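Local structure of flavoredoxin (Desulfovibrio vulgaris str. 'Miyazaki F', 2D5M) at residues 97-106 with 111-121; 8-16 with 162-171. The protein binds flavin mononucleotide and probably serves as a flavin-dependent electron carrier. All coordinates share one frame; numbering follows the deposited sequence.

Contact 1 (97-106 with 111-121)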
loop_
_atom_site.group_PDB
_atom_site.type_symbol
_atom_site.label_atom_id
_atom_site.label_comp_id
_atom_site.label_asym_id
_atom_site.label_seq_id
_atom_site.Cartn_x
_atom_site.Cartn_y
_atom_site.Cartn_z
ATOM N N GLY A 97 12.693 -9.957 21.791
ATOM C CA GLY A 97 12.132 -9.487 23.056
ATOM C C GLY A 97 10.776 -8.830 22.900
ATOM O O GLY A 97 10.484 -7.835 23.570
ATOM N N LEU A 98 9.940 -9.335 22.013
ATOM C CA LEU A 98 8.596 -8.857 21.786
ATOM C C LEU A 98 7.561 -9.856 22.260
ATOM O O LEU A 98 7.890 -11.045 22.498
ATOM C CB LEU A 98 8.417 -8.593 20.256
ATOM C CG LEU A 98 9.310 -7.524 19.681
ATOM C CD1 LEU A 98 9.117 -7.435 18.173
ATOM C CD2 LEU A 98 9.036 -6.177 20.262
ATOM N N THR A 99 6.342 -9.407 22.386
ATOM C CA THR A 99 5.269 -10.189 23.041
ATOM C C THR A 99 4.270 -10.679 22.014
ATOM O O THR A 99 3.600 -9.854 21.352
ATOM C CB THR A 99 4.537 -9.316 24.046
ATOM O OG1 THR A 99 5.469 -8.786 25.009
ATOM C CG2 THR A 99 3.499 -10.101 24.834
ATOM N N PRO A 100 4.098 -11.996 21.882
ATOM C CA PRO A 100 3.093 -12.540 20.961
ATOM C C PRO A 100 1.745 -12.620 21.672
ATOM O O PRO A 100 1.526 -13.511 22.525
ATOM C CB PRO A 100 3.666 -13.925 20.631
ATOM C CG PRO A 100 4.408 -14.325 21.889
ATOM C CD PRO A 100 4.909 -13.059 22.527
ATOM N N VAL A 101 0.887 -11.661 21.408
ATOM C CA VAL A 101 -0.388 -11.569 22.071
ATOM C C VAL A 101 -1.421 -12.346 21.278
ATOM O O VAL A 101 -1.606 -12.057 20.077
ATOM C CB VAL A 101 -0.857 -10.093 22.216
ATOM C CG1 VAL A 101 -2.197 -10.036 22.855
ATOM C CG2 VAL A 101 0.180 -9.285 22.985
ATOM N N PRO A 102 -2.125 -13.308 21.851
ATOM C CA PRO A 102 -3.136 -14.024 21.061
ATOM C C PRO A 102 -4.240 -13.097 20.579
ATOM O O PRO A 102 -4.760 -12.268 21.335
ATOM C CB PRO A 102 -3.690 -15.078 22.017
ATOM C CG PRO A 102 -2.760 -15.099 23.144
ATOM C CD PRO A 102 -2.035 -13.826 23.228
ATOM N N GLY A 103 -4.635 -13.237 19.315
ATOM C CA GLY A 103 -5.813 -12.584 18.806
ATOM C C GLY A 103 -7.042 -12.918 19.618
ATOM O O GLY A 103 -7.167 -14.014 20.148
ATOM N N GLU A 104 -7.932 -11.937 19.700
ATOM C CA GLU A 104 -9.210 -12.137 20.396
ATOM C C GLU A 104 -10.235 -12.767 19.495
ATOM O O GLU A 104 -11.200 -13.373 20.014
ATOM C CB GLU A 104 -9.682 -10.785 20.972
ATOM C CG GLU A 104 -8.719 -10.320 22.082
ATOM C CD GLU A 104 -9.140 -8.959 22.631
ATOM O OE1 GLU A 104 -9.565 -8.115 21.764
ATOM O OE2 GLU A 104 -9.117 -8.689 23.860
ATOM N N HIS A 105 -10.109 -12.587 18.179
ATOM C CA HIS A 105 -11.093 -12.988 17.209
ATOM C C HIS A 105 -10.584 -14.063 16.246
ATOM O O HIS A 105 -11.387 -14.722 15.592
ATOM C CB HIS A 105 -11.579 -11.776 16.394
ATOM C CG HIS A 105 -12.131 -10.693 17.252
ATOM N ND1 HIS A 105 -13.426 -10.644 17.673
ATOM C CD2 HIS A 105 -11.475 -9.616 17.808
ATOM C CE1 HIS A 105 -13.528 -9.556 18.438
ATOM N NE2 HIS A 105 -12.384 -8.924 18.545
ATOM N N VAL A 106 -9.269 -14.190 16.098
ATOM C CA VAL A 106 -8.667 -15.104 15.088
ATOM C C VAL A 106 -7.505 -15.845 15.757
ATOM O O VAL A 106 -6.921 -15.354 16.721
ATOM C CB VAL A 106 -8.218 -14.417 13.793
ATOM C CG1 VAL A 106 -9.315 -13.488 13.237
ATOM C CG2 VAL A 106 -6.938 -13.617 14.000
ATOM N N VAL A 111 1.734 -8.414 17.629
ATOM C CA VAL A 111 2.870 -7.906 18.381
ATOM C C VAL A 111 2.380 -6.907 19.430
ATOM O O VAL A 111 1.927 -5.806 19.063
ATOM C CB VAL A 111 3.935 -7.257 17.487
ATOM C CG1 VAL A 111 5.114 -6.868 18.350
ATOM C CG2 VAL A 111 4.357 -8.196 16.368
ATOM N N GLY A 112 2.462 -7.238 20.675
ATOM C CA GLY A 112 1.853 -6.396 21.709
ATOM C C GLY A 112 2.454 -5.020 21.807
ATOM O O GLY A 112 1.765 -4.060 22.144
ATOM N N GLU A 113 3.744 -4.890 21.534
ATOM C CA GLU A 113 4.429 -3.633 21.687
ATOM C C GLU A 113 4.071 -2.627 20.613
ATOM O O GLU A 113 4.373 -1.439 20.780
ATOM C CB GLU A 113 5.956 -3.855 21.653
ATOM C CG GLU A 113 6.544 -4.562 22.846
ATOM C CD GLU A 113 6.264 -6.008 22.980
ATOM O OE1 GLU A 113 5.863 -6.673 22.005
ATOM O OE2 GLU A 113 6.506 -6.534 24.095
ATOM N N PHE A 114 3.531 -3.093 19.478
ATOM C CA PHE A 114 3.255 -2.183 18.367
ATOM C C PHE A 114 1.965 -1.411 18.626
ATOM O O PHE A 114 1.095 -1.865 19.342
ATOM C CB PHE A 114 3.182 -2.930 17.059
ATOM C CG PHE A 114 4.502 -3.484 16.544
ATOM C CD1 PHE A 114 5.701 -3.463 17.259
ATOM C CD2 PHE A 114 4.535 -4.033 15.267
ATOM C CE1 PHE A 114 6.855 -4.036 16.753
ATOM C CE2 PHE A 114 5.683 -4.591 14.775
ATOM C CZ PHE A 114 6.836 -4.616 15.502
ATOM N N PRO A 115 1.847 -0.238 18.019
ATOM C CA PRO A 115 0.724 0.628 18.337
ATOM C C PRO A 115 -0.598 0.187 17.751
ATOM O O PRO A 115 -1.692 0.618 18.191
ATOM C CB PRO A 115 1.160 1.961 17.737
ATOM C CG PRO A 115 2.097 1.603 16.591
ATOM C CD PRO A 115 2.847 0.465 17.207
ATOM N N MET A 116 -0.558 -0.617 16.722
ATOM C CA MET A 116 -1.754 -0.982 15.958
ATOM C C MET A 116 -1.623 -2.439 15.485
ATOM O O MET A 116 -0.584 -2.851 14.987
ATOM C CB MET A 116 -1.903 -0.067 14.772
ATOM C CG MET A 116 -3.061 -0.307 13.857
ATOM S SD MET A 116 -3.152 1.187 12.825
ATOM C CE MET A 116 -4.551 0.721 11.890
ATOM N N ALA A 117 -2.718 -3.180 15.605
ATOM C CA ALA A 117 -2.762 -4.571 15.198
ATOM C C ALA A 117 -4.150 -4.841 14.561
ATOM O O ALA A 117 -5.155 -4.308 14.989
ATOM C CB ALA A 117 -2.516 -5.492 16.362
ATOM N N ILE A 118 -4.129 -5.666 13.541
ATOM C CA ILE A 118 -5.310 -6.035 12.777
ATOM C C ILE A 118 -5.436 -7.551 12.813
ATOM O O ILE A 118 -4.436 -8.254 12.571
ATOM C CB ILE A 118 -5.161 -5.532 11.308
ATOM C CG1 ILE A 118 -4.806 -4.065 11.240
ATOM C CG2 ILE A 118 -6.430 -5.873 10.548
ATOM C CD1 ILE A 118 -4.467 -3.580 9.842
ATOM N N GLU A 119 -6.611 -8.062 13.130
ATOM C CA GLU A 119 -6.891 -9.481 13.155
ATOM C C GLU A 119 -7.630 -9.891 11.897
ATOM O O GLU A 119 -8.678 -9.286 11.593
ATOM C CB GLU A 119 -7.750 -9.832 14.396
ATOM C CG GLU A 119 -7.078 -9.512 15.707
ATOM C CD GLU A 119 -7.678 -10.239 16.891
ATOM O OE1 GLU A 119 -8.181 -11.388 16.660
ATOM O OE2 GLU A 119 -7.579 -9.694 18.014
ATOM N N LEU A 120 -7.107 -10.875 11.184
ATOM C CA LEU A 120 -7.683 -11.277 9.899
ATOM C C LEU A 120 -7.977 -12.778 9.835
ATOM O O LEU A 120 -7.240 -13.638 10.294
ATOM C CB LEU A 120 -6.770 -10.899 8.722
ATOM C CG LEU A 120 -6.425 -9.407 8.663
ATOM C CD1 LEU A 120 -5.035 -9.119 9.260
ATOM C CD2 LEU A 120 -6.507 -8.844 7.243
ATOM N N LYS A 121 -9.124 -13.059 9.185
ATOM C CA LYS A 121 -9.558 -14.404 8.826
ATOM C C LYS A 121 -9.280 -14.630 7.369
ATOM O O LYS A 121 -9.701 -13.820 6.514
ATOM C CB LYS A 121 -11.053 -14.570 9.091
ATOM C CG LYS A 121 -11.724 -15.850 8.647
ATOM C CD LYS A 121 -13.230 -15.885 8.870
ATOM C CE LYS A 121 -13.982 -14.858 8.040
ATOM N NZ LYS A 121 -15.428 -15.040 7.837
#
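Glu119 sends its carboxylate from strand 116-126 into the loop 103-106, where three successive backbone N-H groups converge on it. OE2 accepts from Glu104 N at 2.8 Å, and OE1 from His105 N at 2.7 Å, both on the syn side and a little out of the carboxylate plane. Val106 N adds a weak, bent bond to OE1. CG lies anti to the carbonyl carbon (chi1 -61°) and the chain then runs extended, which carries the acid across to the loop. The His105 ring meets the carboxylate at its edge, the two planes 55° apart, while the side chains of Val106 and Glu119 run antiparallel alongside each other, with Val106 CG2 3.9 Å from Glu119 CB. Lys142 forms salt bridges to both Glu119 OE2 and Glu104 OE1, which probably offsets the proximity of the two acids.

At the other end Glu113 repeats the scheme on a single residue. Its chain bends at chi2 (72°) and turns back, so that OE1 takes Thr99 N at 2.8 Å and OE2 takes the Thr99 hydroxyl OG1 at 2.6 Å; two bonds fix the carboxylate's rotation. Leu98 CD2 packs on Glu113 CG, and its CD1 lies 4.0 Å from Val111 CG1, which in turn lies over one face of the Phe114 ring, toward its rim. Gly112 N donates to Thr99 O, nearly straight, beside the antiparallel pair Pro100-Val111. The arrangement is a small two-stranded antiparallel sheet, 100-102 with 109-111, followed by a type I turn from Val111 to Phe114; the loop after 100-102 is held to strand 116-126 of the main sheet of the flavin reductase-like domain by buried Glu119.

Contact 2 (8-16 with 162-171). With FMN (flavin mononucleotide), chain E.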
loop_
_atom_site.group_PDB
_atom_site.type_symbol
_atom_site.label_atom_id
_atom_site.label_comp_id
_atom_site.label_asym_id
_atom_site.label_seq_id
_atom_site.Cartn_x
_atom_site.Cartn_y
_atom_site.Cartn_z
ATOM N N ARG A 8 10.542 -1.911 -12.817
ATOM C CA ARG A 8 10.940 -2.151 -11.475
ATOM C C ARG A 8 9.759 -2.090 -10.542
ATOM O O ARG A 8 8.796 -1.401 -10.800
ATOM C CB ARG A 8 11.940 -1.100 -11.010
ATOM C CG ARG A 8 13.160 -0.878 -11.855
ATOM C CD ARG A 8 14.004 0.220 -11.140
ATOM N NE ARG A 8 15.273 0.327 -11.910
ATOM C CZ ARG A 8 16.424 -0.226 -11.588
ATOM N NH1 ARG A 8 16.616 -0.944 -10.499
ATOM N NH2 ARG A 8 17.514 -0.088 -12.338
ATOM N N THR A 9 9.848 -2.802 -9.408
ATOM C CA THR A 9 8.852 -2.747 -8.356
ATOM C C THR A 9 9.036 -1.469 -7.538
ATOM O O THR A 9 9.575 -1.512 -6.404
ATOM C CB THR A 9 8.888 -3.987 -7.436
ATOM O OG1 THR A 9 10.231 -4.129 -6.921
ATOM C CG2 THR A 9 8.512 -5.218 -8.188
ATOM N N LEU A 10 8.634 -0.365 -8.120
ATOM C CA LEU A 10 8.910 0.955 -7.583
ATOM C C LEU A 10 7.630 1.757 -7.537
ATOM O O LEU A 10 7.074 2.124 -8.559
ATOM C CB LEU A 10 9.946 1.623 -8.412
ATOM C CG LEU A 10 10.605 2.882 -7.975
ATOM C CD1 LEU A 10 11.047 2.889 -6.533
ATOM C CD2 LEU A 10 11.837 3.160 -8.909
ATOM N N ALA A 11 7.165 2.031 -6.334
ATOM C CA ALA A 11 6.002 2.833 -6.052
ATOM C C ALA A 11 6.097 3.317 -4.615
ATOM O O ALA A 11 6.804 2.684 -3.818
ATOM C CB ALA A 11 4.713 2.074 -6.270
ATOM N N TYR A 12 5.406 4.411 -4.288
ATOM C CA TYR A 12 5.428 4.937 -2.934
ATOM C C TYR A 12 4.020 5.411 -2.570
ATOM O O TYR A 12 3.317 5.919 -3.471
ATOM C CB TYR A 12 6.280 6.170 -2.787
ATOM C CG TYR A 12 7.684 6.078 -3.292
ATOM C CD1 TYR A 12 8.590 5.131 -2.768
ATOM C CD2 TYR A 12 8.134 6.901 -4.282
ATOM C CE1 TYR A 12 9.868 5.043 -3.234
ATOM C CE2 TYR A 12 9.444 6.838 -4.722
ATOM C CZ TYR A 12 10.309 5.925 -4.214
ATOM O OH TYR A 12 11.604 5.856 -4.688
ATOM N N PRO A 13 3.631 5.349 -1.309
ATOM C CA PRO A 13 4.276 4.571 -0.245
ATOM C C PRO A 13 4.014 3.093 -0.474
ATOM O O PRO A 13 3.094 2.720 -1.179
ATOM C CB PRO A 13 3.533 5.031 1.014
ATOM C CG PRO A 13 2.148 5.260 0.490
ATOM C CD PRO A 13 2.359 5.938 -0.839
ATOM N N THR A 14 4.819 2.262 0.197
ATOM C CA THR A 14 4.482 0.843 0.423
ATOM C C THR A 14 4.503 0.619 1.925
ATOM O O THR A 14 5.239 1.325 2.650
ATOM C CB THR A 14 5.368 -0.175 -0.339
ATOM O OG1 THR A 14 6.636 -0.312 0.295
ATOM C CG2 THR A 14 5.537 0.258 -1.794
ATOM N N PRO A 15 3.704 -0.308 2.420
ATOM C CA PRO A 15 3.631 -0.532 3.868
ATOM C C PRO A 15 4.738 -1.434 4.345
ATOM O O PRO A 15 5.494 -2.076 3.599
ATOM C CB PRO A 15 2.263 -1.178 4.015
ATOM C CG PRO A 15 2.111 -1.980 2.771
ATOM C CD PRO A 15 2.736 -1.157 1.689
ATOM N N LEU A 16 4.818 -1.523 5.674
ATOM C CA LEU A 16 5.688 -2.475 6.345
ATOM C C LEU A 16 4.832 -3.194 7.371
ATOM O O LEU A 16 4.769 -2.828 8.550
ATOM C CB LEU A 16 6.928 -1.794 7.002
ATOM C CG LEU A 16 7.935 -2.753 7.662
ATOM C CD1 LEU A 16 8.534 -3.675 6.633
ATOM C CD2 LEU A 16 9.001 -1.972 8.418
ATOM N N VAL A 162 5.779 2.846 9.906
ATOM C CA VAL A 162 6.911 2.851 8.994
ATOM C C VAL A 162 6.436 2.677 7.563
ATOM O O VAL A 162 5.561 1.861 7.256
ATOM C CB VAL A 162 7.903 1.750 9.366
ATOM C CG1 VAL A 162 9.083 1.635 8.436
ATOM C CG2 VAL A 162 8.426 1.872 10.787
ATOM N N ILE A 163 7.068 3.395 6.665
ATOM C CA ILE A 163 6.917 3.321 5.250
ATOM C C ILE A 163 8.129 2.640 4.619
ATOM O O ILE A 163 9.255 2.985 4.972
ATOM C CB ILE A 163 6.762 4.732 4.557
ATOM C CG1 ILE A 163 5.525 5.450 5.130
ATOM C CG2 ILE A 163 6.724 4.734 3.093
ATOM C CD1 ILE A 163 5.693 6.935 4.883
ATOM N N PHE A 164 7.945 1.725 3.666
ATOM C CA PHE A 164 9.019 1.114 2.936
ATOM C C PHE A 164 9.174 1.737 1.548
ATOM O O PHE A 164 8.186 1.921 0.836
ATOM C CB PHE A 164 8.829 -0.392 2.830
ATOM C CG PHE A 164 9.817 -1.162 1.991
ATOM C CD1 PHE A 164 11.189 -1.125 2.325
ATOM C CD2 PHE A 164 9.451 -1.895 0.914
ATOM C CE1 PHE A 164 12.100 -1.850 1.616
ATOM C CE2 PHE A 164 10.337 -2.668 0.222
ATOM C CZ PHE A 164 11.691 -2.638 0.549
ATOM N N ALA A 165 10.412 2.116 1.228
ATOM C CA ALA A 165 10.802 2.591 -0.101
ATOM C C ALA A 165 11.475 1.426 -0.825
ATOM O O ALA A 165 12.643 1.106 -0.498
ATOM C CB ALA A 165 11.733 3.784 0.023
ATOM N N PRO A 166 10.797 0.774 -1.771
ATOM C CA PRO A 166 11.399 -0.371 -2.427
ATOM C C PRO A 166 12.534 0.011 -3.369
ATOM O O PRO A 166 12.628 1.163 -3.816
ATOM C CB PRO A 166 10.203 -0.952 -3.207
ATOM C CG PRO A 166 9.350 0.224 -3.525
ATOM C CD PRO A 166 9.442 1.055 -2.272
ATOM N N VAL A 167 13.392 -0.953 -3.650
ATOM C CA VAL A 167 14.523 -0.878 -4.604
ATOM C C VAL A 167 15.689 -0.123 -3.960
ATOM O O VAL A 167 16.771 -0.663 -3.841
ATOM C CB VAL A 167 14.171 -0.321 -5.987
ATOM C CG1 VAL A 167 15.364 -0.424 -6.917
ATOM C CG2 VAL A 167 12.970 -1.053 -6.574
ATOM N N SER A 168 15.426 1.116 -3.536
ATOM C CA SER A 168 16.419 1.781 -2.718
ATOM C C SER A 168 16.505 1.132 -1.322
ATOM O O SER A 168 17.517 1.260 -0.657
ATOM C CB SER A 168 16.118 3.264 -2.557
ATOM O OG SER A 168 14.873 3.453 -1.973
ATOM N N ARG A 169 15.476 0.443 -0.896
ATOM C CA ARG A 169 15.498 -0.386 0.299
ATOM C C ARG A 169 15.795 0.445 1.546
ATOM O O ARG A 169 16.757 0.264 2.247
ATOM C CB ARG A 169 16.498 -1.568 0.147
ATOM C CG ARG A 169 16.002 -2.570 -0.895
ATOM C CD ARG A 169 17.035 -3.603 -1.300
ATOM N NE ARG A 169 16.508 -4.568 -2.222
ATOM C CZ ARG A 169 17.116 -5.522 -2.888
ATOM N NH1 ARG A 169 18.455 -5.745 -2.784
ATOM N NH2 ARG A 169 16.456 -6.329 -3.710
ATOM N N GLU A 170 14.841 1.339 1.858
ATOM C CA GLU A 170 14.900 2.258 2.965
ATOM C C GLU A 170 13.564 2.341 3.657
ATOM O O GLU A 170 12.521 2.074 3.097
ATOM C CB GLU A 170 15.324 3.682 2.514
ATOM C CG GLU A 170 16.744 3.659 1.929
ATOM C CD GLU A 170 17.421 4.982 1.680
ATOM O OE1 GLU A 170 16.696 5.943 1.376
ATOM O OE2 GLU A 170 18.691 5.060 1.746
ATOM N N TYR A 171 13.613 2.761 4.908
ATOM C CA TYR A 171 12.436 2.996 5.731
ATOM C C TYR A 171 12.321 4.472 6.089
ATOM O O TYR A 171 13.334 5.080 6.447
ATOM C CB TYR A 171 12.543 2.185 7.002
ATOM C CG TYR A 171 12.575 0.683 6.839
ATOM C CD1 TYR A 171 13.604 -0.055 7.359
ATOM C CD2 TYR A 171 11.568 0.008 6.178
ATOM C CE1 TYR A 171 13.657 -1.439 7.227
ATOM C CE2 TYR A 171 11.592 -1.379 6.063
ATOM C CZ TYR A 171 12.632 -2.092 6.596
ATOM O OH TYR A 171 12.597 -3.439 6.456
HETATM N N1 FMN E . 8.228 -11.597 1.637
HETATM C C2 FMN E . 7.039 -11.914 1.034
HETATM O O2 FMN E . 6.778 -13.085 0.725
HETATM N N3 FMN E . 6.144 -10.888 0.742
HETATM C C4 FMN E . 6.363 -9.550 0.978
HETATM O O4 FMN E . 5.499 -8.700 0.674
HETATM C C4A FMN E . 7.619 -9.215 1.555
HETATM N N5 FMN E . 7.926 -7.912 1.761
HETATM C C5A FMN E . 9.076 -7.673 2.471
HETATM C C6 FMN E . 9.414 -6.315 2.730
HETATM C C7 FMN E . 10.524 -5.945 3.472
HETATM C C7M FMN E . 10.901 -4.499 3.699
HETATM C C8 FMN E . 11.334 -7.008 4.023
HETATM C C8M FMN E . 12.505 -6.640 4.919
HETATM C C9 FMN E . 11.057 -8.329 3.716
HETATM C C9A FMN E . 9.950 -8.684 2.963
HETATM N N10 FMN E . 9.637 -10.011 2.595
HETATM C C10 FMN E . 8.459 -10.294 1.950
HETATM C "C1'" FMN E . 10.552 -11.120 2.984
HETATM C "C2'" FMN E . 10.052 -11.902 4.197
HETATM O "O2'" FMN E . 9.664 -11.048 5.280
HETATM C "C3'" FMN E . 11.184 -12.814 4.682
HETATM O "O3'" FMN E . 11.368 -13.826 3.664
HETATM C "C4'" FMN E . 10.936 -13.460 6.037
HETATM O "O4'" FMN E . 12.225 -13.969 6.477
HETATM C "C5'" FMN E . 9.948 -14.573 6.011
HETATM O "O5'" FMN E . 9.840 -15.103 7.372
HETATM P P FMN E . 9.156 -16.533 7.661
HETATM O O1P FMN E . 9.931 -17.597 6.871
HETATM O O2P FMN E . 7.704 -16.517 7.248
HETATM O O3P FMN E . 9.368 -16.639 9.160
HETATM O O HOH W 1 4.788 0.010 9.227
#
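Thr14 and Pro15 run antiparallel to Phe164 and Ile163 in a loose pairing: Phe164 N donates to Thr14 O at 2.9 Å and 163°, whereas the return bond from Thr14 N is long and weak. Thr14 OG1 adds a second donor to Phe164 O at 2.8 Å, from above the carbonyl plane; chi1 of 77° sets this hydroxyl between the backbone N and the carbonyl carbon, and it also touches the Phe164 ring at its edge. One face of that ring carries the flavin methyl C7M, 3.5 Å above its centre, and Pro166 N lies over the opposite face. Leu16 runs alongside Val162, and its side chain crosses that of Tyr171 at about a right angle, Leu16 CD2 lying 3.6 Å from Tyr171 CE2; Leu16 CD1 and Tyr171 OH also approach C7M. A water donates to both Leu16 O and Val162 O. Farther on, the Pro166 ring sits against the carbonyl oxygens of Thr9 and Ala11, buried here without a polar partner, and Tyr12 CE1 rests 4.0 Å from Ala165 CB. Strand 28-41 lies against Thr14, Leu16 and Phe164, helix 76-82 packs on Leu16 and Tyr171 and supplies Asp80 to the tyrosine hydroxyl, and Tyr171 pairs with a strand of the second subunit, continuing the sheet across the interface.

Contacts 1 and 2 lie on opposite sides of the chain's centre, their own centres 24 Å apart and their nearest atoms about 7 Å apart, without touching. Along the chain, 8-16 comes first, then both segments of contact 1, then 162-171; contact 2 thus joins residues far apart in sequence, while contact 1 is local. The two are built on one antiparallel sheet, where strand 65-70 pairs with 14-22 of contact 2 as well as with 116-126 of contact 1. Each also touches the second subunit. Contact 2 therefore shapes part of the flavin pocket, whereas contact 1, its Phe114 side chain about 12 Å from a bound flavin, attaches the small 100-102/109-111 sheet at the other side.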